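Local coordinates for uncharacterized GST-like proteinprotein (Pseudomonas syringae pv. tomato, PDB 3IC8) that is of unknown function but has the glutathione S-transferase fold and may bind glutathione, at residues Asp42-Ala45 with Leu46-Gly49. Numbering follows the deposited sequence.
Sequences DLTA and LTGG
Leu-43 O takes a nearly straight bond from Thr-47 N (3.0 Å, 173° at the hydrogen), lying in the plane of the carbonyl, and a second, weak bond from Leu-46 N. One residue on, Gly-48 N bonds to Thr-44 O at 2.9 Å, tilted 33° out of that carbonyl's plane as the chain starts to leave the helix. Thr-47 OG1 then ties down the exit: it accepts from Gly-49 N at 3.1 Å and is also hydrogen-bonded to Tyr-50 O, so one hydroxyl grips the backbone at two points. With chi1 at 64°, OG1 sits between the threonine's own backbone N and carbonyl carbon, which brings it back over Thr-44 CA (3.2 Å). The other branch of Thr-47, the methyl CG2, lies anti to its carbonyl carbon and meets Leu-43 CD2 at 4.0 Å, an ordinary methyl-to-methyl contact between side chains set obliquely to each other. Thr-44 turns its methyl onto the exit as well, CG2 resting against Gly-49 CA at 3.3 Å, while its OG1 bonds back to Lys-40 O. Farther out, Leu-46 packs on Ala-235 of helix 228-237 and on Ile-62 of strand 61-63. Near the start of the helix, Asp-42 is hydrogen-bonded to Ser-228 and salt-bridged to Arg-292. Gly-48 is the first residue to leave the helical conformation, and both it and Gly-49 have positive phi, which glycine adopts readily. The arrangement is the C-terminal end of the short helix 41-47 in the thioredoxin-like N-terminal domain of a GST-type fold, closed by an ST turn at Thr-47 as the chain heads for strand 55-58.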
ATOM      1  N   ASP A  42      11.259  32.319 -22.918  1.00 23.35           N
ATOM      2  CA  ASP A  42      12.065  32.085 -21.751  1.00 22.93           C
ATOM      3  C   ASP A  42      12.813  30.770 -21.842  1.00 22.35           C
ATOM      4  O   ASP A  42      13.912  30.662 -21.369  1.00 22.09           O
ATOM      5  CB  ASP A  42      11.251  32.194 -20.473  1.00 23.11           C
ATOM      6  CG  ASP A  42      10.678  33.567 -20.277  1.00 24.44           C
ATOM      7  OD1 ASP A  42      10.718  34.338 -21.234  1.00 25.04           O
ATOM      8  OD2 ASP A  42      10.187  33.883 -19.185  1.00 24.32           O
ATOM      9  N   LEU A  43      12.217  29.758 -22.434  1.00 21.43           N
ATOM     10  CA  LEU A  43      12.929  28.531 -22.657  1.00 20.57           C
ATOM     11  C   LEU A  43      14.068  28.622 -23.647  1.00 20.07           C
ATOM     12  O   LEU A  43      15.162  28.226 -23.349  1.00 19.83           O
ATOM     13  CB  LEU A  43      11.943  27.490 -23.114  1.00 20.74           C
ATOM     14  CG  LEU A  43      12.201  26.014 -22.920  1.00 21.77           C
ATOM     15  CD1 LEU A  43      12.470  25.393 -24.211  1.00 22.99           C
ATOM     16  CD2 LEU A  43      13.281  25.734 -21.962  1.00 21.50           C
ATOM     17  N   THR A  44      13.818  29.178 -24.816  1.00 19.48           N
ATOM     18  CA  THR A  44      14.854  29.338 -25.828  1.00 19.02           C
ATOM     19  C   THR A  44      15.907  30.351 -25.462  1.00 18.58           C
ATOM     20  O   THR A  44      16.962  30.372 -26.023  1.00 18.32           O
ATOM     21  CB  THR A  44      14.295  29.690 -27.161  1.00 19.22           C
ATOM     22  OG1 THR A  44      13.444  30.806 -27.020  1.00 20.31           O
ATOM     23  CG2 THR A  44      13.504  28.562 -27.694  1.00 18.19           C
ATOM     24  N   ALA A  45      15.596  31.173 -24.484  1.00 18.13           N
ATOM     25  CA  ALA A  45      16.563  32.068 -23.948  1.00 18.20           C
ATOM     26  C   ALA A  45      17.703  31.304 -23.350  1.00 18.11           C
ATOM     27  O   ALA A  45      18.819  31.707 -23.494  1.00 17.78           O
ATOM     28  CB  ALA A  45      15.943  32.915 -22.914  1.00 17.91           C
ATOM     29  N   LEU A  46      17.414  30.178 -22.719  1.00 17.97           N
ATOM     30  CA  LEU A  46      18.446  29.258 -22.299  1.00 17.96           C
ATOM     31  C   LEU A  46      18.928  28.246 -23.324  1.00 17.60           C
ATOM     32  O   LEU A  46      20.084  28.103 -23.532  1.00 18.06           O
ATOM     33  CB  LEU A  46      17.995  28.524 -21.056  1.00 17.87           C
ATOM     34  CG  LEU A  46      17.311  29.320 -19.969  1.00 18.34           C
ATOM     35  CD1 LEU A  46      16.577  28.406 -19.097  1.00 18.83           C
ATOM     36  CD2 LEU A  46      18.266  30.106 -19.181  1.00 18.49           C
ATOM     37  N   THR A  47      18.032  27.527 -23.953  1.00 17.80           N
ATOM     38  CA  THR A  47      18.392  26.514 -24.927  1.00 17.55           C
ATOM     39  C   THR A  47      19.032  26.956 -26.224  1.00 17.77           C
ATOM     40  O   THR A  47      19.788  26.226 -26.800  1.00 17.07           O
ATOM     41  CB  THR A  47      17.241  25.635 -25.263  1.00 17.78           C
ATOM     42  OG1 THR A  47      16.244  26.413 -25.892  1.00 17.60           O
ATOM     43  CG2 THR A  47      16.687  25.041 -24.026  1.00 17.26           C
ATOM     44  N   GLY A  48      18.718  28.140 -26.700  1.00 17.62           N
ATOM     45  CA  GLY A  48      19.080  28.479 -28.049  1.00 18.45           C
ATOM     46  C   GLY A  48      18.087  28.007 -29.074  1.00 18.78           C
ATOM     47  O   GLY A  48      18.355  27.996 -30.241  1.00 18.82           O
ATOM     48  N   GLY A  49      16.904  27.666 -28.628  1.00 19.12           N
ATOM     49  CA  GLY A  49      15.885  27.169 -29.514  1.00 19.81           C
ATOM     50  C   GLY A  49      15.538  25.701 -29.536  1.00 20.22           C
ATOM     51  O   GLY A  49      14.568  25.350 -30.139  1.00 20.59           O
TER